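Side-chain contacts in fimbrial structural subunit (Actinomyces naeslundii, PDB 3QDH), which is the structural subunit of Actinomyces type 2 fimbriae and probably mediates interactions with streptococci and host cells during oral biofilm development: residues A[68-71]-A[72-75]; A[214-217]-A[218-222]; A[188-191]-A[192-195]. One frame throughout, in Å; residues are numbered along the deposited sequence.

Contact 1: residues A[68-71]-A[72-75]; sequences TLDP and TDYK. With ZN (zinc ion), chain B.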
# COMPACT_ATOMS: atom_id res chain seq x y z
N THR A 68 -25.36 5.23 3.24
CA THR A 68 -24.99 3.96 2.64
C THR A 68 -25.32 4.03 1.15
O THR A 68 -26.49 4.14 0.76
CB THR A 68 -25.66 2.74 3.33
OG1 THR A 68 -25.32 2.74 4.72
CG2 THR A 68 -25.16 1.45 2.72
N LEU A 69 -24.27 4.00 0.32
CA LEU A 69 -24.40 4.01 -1.13
C LEU A 69 -24.91 2.66 -1.64
O LEU A 69 -24.75 1.64 -0.97
CB LEU A 69 -23.05 4.30 -1.79
CG LEU A 69 -22.36 5.63 -1.49
CD1 LEU A 69 -20.95 5.60 -2.08
CD2 LEU A 69 -23.15 6.83 -2.05
N ASP A 70 -25.50 2.66 -2.84
CA ASP A 70 -25.84 1.43 -3.52
C ASP A 70 -24.87 1.27 -4.70
O ASP A 70 -24.23 2.26 -5.11
CB ASP A 70 -27.31 1.47 -3.98
CG ASP A 70 -27.57 2.54 -5.02
OD1 ASP A 70 -27.01 2.46 -6.13
OD2 ASP A 70 -28.35 3.47 -4.73
N PRO A 71 -24.76 0.05 -5.25
CA PRO A 71 -23.78 -0.25 -6.30
C PRO A 71 -23.95 0.56 -7.59
O PRO A 71 -22.99 0.65 -8.39
CB PRO A 71 -24.00 -1.74 -6.58
CG PRO A 71 -24.61 -2.27 -5.34
CD PRO A 71 -25.49 -1.17 -4.84
N THR A 72 -25.13 1.15 -7.80
CA THR A 72 -25.37 1.98 -9.00
C THR A 72 -25.06 3.48 -8.80
O THR A 72 -25.38 4.30 -9.67
CB THR A 72 -26.81 1.80 -9.58
OG1 THR A 72 -27.79 2.23 -8.63
CG2 THR A 72 -27.06 0.34 -9.91
N ASP A 73 -24.45 3.82 -7.66
CA ASP A 73 -24.10 5.21 -7.33
C ASP A 73 -22.78 5.69 -7.96
O ASP A 73 -22.54 6.90 -8.03
CB ASP A 73 -24.09 5.43 -5.80
CG ASP A 73 -25.51 5.51 -5.23
OD1 ASP A 73 -26.42 5.84 -6.01
OD2 ASP A 73 -25.72 5.23 -4.02
N TYR A 74 -21.97 4.76 -8.43
CA TYR A 74 -20.66 5.09 -8.98
C TYR A 74 -20.17 3.97 -9.87
O TYR A 74 -20.71 2.85 -9.85
CB TYR A 74 -19.66 5.32 -7.82
CG TYR A 74 -19.61 4.13 -6.90
CD1 TYR A 74 -18.72 3.08 -7.14
CD2 TYR A 74 -20.49 4.03 -5.82
CE1 TYR A 74 -18.70 1.96 -6.31
CE2 TYR A 74 -20.48 2.91 -4.99
CZ TYR A 74 -19.58 1.89 -5.24
OH TYR A 74 -19.56 0.79 -4.42
N LYS A 75 -19.12 4.25 -10.63
CA LYS A 75 -18.43 3.24 -11.41
C LYS A 75 -16.94 3.35 -11.15
O LYS A 75 -16.38 4.44 -11.22
CB LYS A 75 -18.71 3.43 -12.90
CG LYS A 75 -20.05 2.90 -13.38
CD LYS A 75 -20.28 3.24 -14.85
CE LYS A 75 -21.58 2.65 -15.37
NZ LYS A 75 -22.00 3.33 -16.64
ZN ZN B . -28.30 5.07 -5.96
O HOH W 1 -22.13 0.40 -2.73
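D70 and D73 meet through a shared zinc ion, in a tight turn of the Sgo0707 N2-like adhesin domain that leads into strand 74-79. D70 OD2 lies 2.0 Å from the zinc. D73 OD1 binds the metal at the same distance, and E90 of helix 89-96 supplies the third protein ligand. Each aspartate offers one oxygen to the metal; the two carboxylate planes are turned 45° against each other, and the side chains cross at about a right angle.

The second oxygens hold the turn. D73 OD2 accepts the backbone N-H of D70 in a nearly straight bond, D70 N to D73 OD2 2.8 Å, which arrives from above the carboxylate plane. In return D73 N reaches D70 O at 3.0 Å and closes the turn. D70 OD1 takes the hydroxyl of T72, T72 OG1 to D70 OD1 2.6 Å, again from above the plane. It also accepts a weak bond from T72 N, closing an Asx turn. CG of D70 sits between its own backbone N and carbonyl carbon (chi1 64°), which swings the carboxylate over the turn, where OD1 can face T72 while OD2 faces the metal.

A second shell steadies the ligands. T72 OG1 is also paired with E90 OE1, so two carboxylates probably share its one hydrogen. R94 pairs with both aspartates, by a salt bridge to D73 OD2 and a hydrogen bond to D70 OD2. Together with the zinc, this arginine probably offsets the three gathered carboxylates.

Behind the site L69 and Y74 pack on strand 57-64, both touching V62. L69 CD1 approaches the Y74 ring obliquely, 4.0 Å from Y74 CE2. A water hydrogen-bonds Y74 OH and donates a weak bond to L69 O, 3.4 Å from the water oxygen.

Contact 2: residues A[214-217]-A[218-222]; sequences TTDA and QGAIN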
# COMPACT_ATOMS: atom_id res chain seq x y z
N THR A 214 13.10 -20.68 0.04
CA THR A 214 14.06 -21.74 -0.26
C THR A 214 15.18 -21.21 -1.15
O THR A 214 14.92 -20.60 -2.19
CB THR A 214 13.38 -22.94 -0.96
OG1 THR A 214 12.26 -23.37 -0.17
CG2 THR A 214 14.35 -24.11 -1.15
N THR A 215 16.42 -21.43 -0.71
CA THR A 215 17.61 -21.04 -1.46
C THR A 215 17.72 -21.83 -2.76
O THR A 215 17.46 -23.04 -2.79
CB THR A 215 18.91 -21.25 -0.64
OG1 THR A 215 19.03 -22.63 -0.27
CG2 THR A 215 18.91 -20.38 0.62
N ASP A 216 18.10 -21.13 -3.83
CA ASP A 216 18.23 -21.75 -5.15
C ASP A 216 19.60 -22.41 -5.32
O ASP A 216 20.35 -22.55 -4.35
CB ASP A 216 17.94 -20.72 -6.26
CG ASP A 216 18.79 -19.46 -6.15
OD1 ASP A 216 19.85 -19.47 -5.49
OD2 ASP A 216 18.39 -18.44 -6.75
N ALA A 217 19.91 -22.81 -6.55
CA ALA A 217 21.18 -23.50 -6.86
C ALA A 217 22.41 -22.70 -6.44
O ALA A 217 23.46 -23.29 -6.12
CB ALA A 217 21.24 -23.85 -8.35
N GLN A 218 22.29 -21.37 -6.41
CA GLN A 218 23.38 -20.48 -6.02
C GLN A 218 23.34 -20.14 -4.53
O GLN A 218 24.12 -19.32 -4.05
CB GLN A 218 23.38 -19.20 -6.87
CG GLN A 218 23.23 -19.42 -8.38
CD GLN A 218 24.29 -20.36 -8.95
OE1 GLN A 218 23.98 -21.26 -9.74
NE2 GLN A 218 25.55 -20.16 -8.55
N GLY A 219 22.41 -20.78 -3.82
CA GLY A 219 22.24 -20.57 -2.39
C GLY A 219 21.58 -19.24 -2.05
O GLY A 219 21.70 -18.76 -0.92
N ALA A 220 20.87 -18.67 -3.02
CA ALA A 220 20.28 -17.33 -2.88
C ALA A 220 18.77 -17.32 -2.68
O ALA A 220 18.05 -18.12 -3.29
CB ALA A 220 20.66 -16.46 -4.08
N ILE A 221 18.31 -16.42 -1.81
CA ILE A 221 16.90 -16.00 -1.76
C ILE A 221 16.87 -14.49 -1.99
O ILE A 221 17.52 -13.73 -1.27
CB ILE A 221 16.22 -16.31 -0.40
CG1 ILE A 221 16.22 -17.82 -0.11
CG2 ILE A 221 14.78 -15.78 -0.38
CD1 ILE A 221 15.96 -18.16 1.34
N ASN A 222 16.11 -14.06 -2.99
CA ASN A 222 15.97 -12.63 -3.28
C ASN A 222 14.58 -12.12 -2.94
O ASN A 222 13.61 -12.41 -3.64
CB ASN A 222 16.34 -12.32 -4.74
CG ASN A 222 16.26 -10.84 -5.07
OD1 ASN A 222 16.30 -9.98 -4.17
ND2 ASN A 222 16.16 -10.53 -6.35
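The D216 carboxylate carries A220 against one face: A220 O stands almost directly over it, 3.2 Å from D216 CG, and A220 N comes in on that same face. The A220 N-H bonds D216 OD1 at 2.8 Å, with the donor 38° out of the carboxylate plane. Q218 N lies beyond the opposite face and gives OD1 a weaker bond, D216 OD1 to Q218 N 3.2 Å, of the Asx-turn kind. The other flat group, the Q218 amide, folds back through a bend at chi2 (-55°) and lies beside A217, Q218 OE1 being 4.0 Å from A217 CB.

The backbone beneath is a type I turn from D216 to G219 followed by a G1 bulge. G219 N bonds D216 O, while D216 N bonds A220 O, the bond pattern of that combination, and G219 has the positive phi (74°) usual at the bulge position. The flanking strands, 213-214 and 220-230, go to different sheets.

On the strand side, T215 and I221 cross obliquely, with T215 CG2 3.8 Å from I221 CD1. Both also touch F183 of strand 182-188. The T215 hydroxyl turns to other partners, L178 O and A181 N, and the buried residue is thus tied to the adjoining loop as well as to I221.

Chemically, a single carboxylate oxygen takes up one good and one weak N-H bond, from A220 and Q218, on opposite faces, and bridges the turn to the start of strand 220-230. These donors probably help to stabilise D216 in the charged form, although A220 O close above CG brings one acceptor near.

Contact 3: residues A[188-191]-A[192-195]; sequences AKNA and YAGT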
# COMPACT_ATOMS: atom_id res chain seq x y z
N ALA A 188 10.02 -7.83 13.64
CA ALA A 188 10.82 -7.63 14.85
C ALA A 188 10.03 -6.85 15.90
O ALA A 188 9.20 -6.01 15.55
CB ALA A 188 12.12 -6.92 14.52
N LYS A 189 10.30 -7.13 17.17
CA LYS A 189 9.62 -6.45 18.29
C LYS A 189 10.04 -4.99 18.36
O LYS A 189 9.20 -4.09 18.35
CB LYS A 189 9.89 -7.17 19.61
CG LYS A 189 8.71 -7.15 20.60
CD LYS A 189 9.13 -7.57 22.00
CE LYS A 189 9.85 -6.43 22.74
NZ LYS A 189 10.20 -6.79 24.15
N ASN A 190 11.35 -4.75 18.43
CA ASN A 190 11.90 -3.41 18.27
C ASN A 190 12.19 -3.18 16.79
O ASN A 190 13.33 -3.27 16.34
CB ASN A 190 13.16 -3.21 19.12
CG ASN A 190 13.64 -1.75 19.12
OD1 ASN A 190 13.02 -0.87 18.53
ND2 ASN A 190 14.75 -1.51 19.81
N ALA A 191 11.13 -2.86 16.04
CA ALA A 191 11.20 -2.70 14.59
C ALA A 191 12.14 -1.60 14.12
O ALA A 191 12.67 -1.68 13.01
CB ALA A 191 9.80 -2.49 14.01
N TYR A 192 12.37 -0.58 14.95
CA TYR A 192 13.16 0.58 14.53
C TYR A 192 14.45 0.83 15.33
O TYR A 192 14.98 1.96 15.35
CB TYR A 192 12.28 1.84 14.46
CG TYR A 192 11.22 1.73 13.39
CD1 TYR A 192 11.51 2.04 12.06
CD2 TYR A 192 9.93 1.28 13.69
CE1 TYR A 192 10.55 1.93 11.06
CE2 TYR A 192 8.96 1.16 12.70
CZ TYR A 192 9.28 1.49 11.39
OH TYR A 192 8.32 1.38 10.42
N ALA A 193 14.97 -0.23 15.93
CA ALA A 193 16.22 -0.20 16.70
C ALA A 193 17.40 0.34 15.91
O ALA A 193 17.47 0.17 14.69
CB ALA A 193 16.55 -1.59 17.21
N GLY A 194 18.33 0.98 16.61
CA GLY A 194 19.61 1.39 16.01
C GLY A 194 20.44 0.17 15.68
O GLY A 194 21.16 0.15 14.68
N THR A 195 20.32 -0.86 16.52
CA THR A 195 20.93 -2.16 16.29
C THR A 195 19.84 -3.23 16.42
O THR A 195 19.26 -3.42 17.49
CB THR A 195 22.07 -2.44 17.30
OG1 THR A 195 23.07 -1.43 17.18
CG2 THR A 195 22.70 -3.82 17.07
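N190 and A193 come together because CG of N190 runs anti to its own backbone N (chi1 -171°), carrying the amide across the mouth of the turn. With chi2 near zero (2°), A193 CB packs over the face of the N190 amide, N190 ND2 to A193 CB 3.2 Å, without a hydrogen bond. N190 OD1 comes to 3.3 Å from A193 N, but the angle is too poor for bonding, since A193 N also stands over that amide face. On the next residue but one, CG of Y192 sits anti to its carbonyl carbon, which lays the ring over the preceding peptide.

These groups decorate a type I turn from N190 to A193. Its closing bond is well aligned but long: A193 N to N190 O measures 3.5 Å at an N-H to O angle of 165°, and it counts as weak. A further weak backbone bond, from A191 N to K189 O, lies just before it.

Packing comes chiefly from A191 and Y192. A191 O and A191 CB lie on the same face of the tyrosine ring, the oxygen above Y192 CG and A191 CB 3.8 Å from Y192 CD2. The far end of the ring is fixed by its hydroxyl, which bonds I228 O and R246.

The turn belongs to the SpaA-like prealbumin-fold region, in the loop between strands 182-188 and 200-201. A191 rests on R246 and A193 on C247, the disulfide partner of C196, and the A191 backbone bonds that of C247. The turn therefore lies against the start of strand 245-254, while Y192 OH reaches across to strand 220-230.

In the fold
From the N terminus the three turns follow in the order contact 1, contact 3, contact 2, each complete before the next begins, so none nests or crosses. Contact 1 ends the loop from strand 57-64 and opens strand 74-79 in the N2-like domain. Contact 3 leaves strand 182-188 of the antiparallel sheet that also holds 213-214 and 245-254. Contact 2 passes from that sheet, at strand 213-214, to strand 220-230 of the mixed one; its centre is about 26 Å from that of contact 3. Strand 74-79 belongs to the same mixed sheet, so contacts 1 and 2 share it although their centres are about 48 Å apart, on opposite sides of the chain's centre.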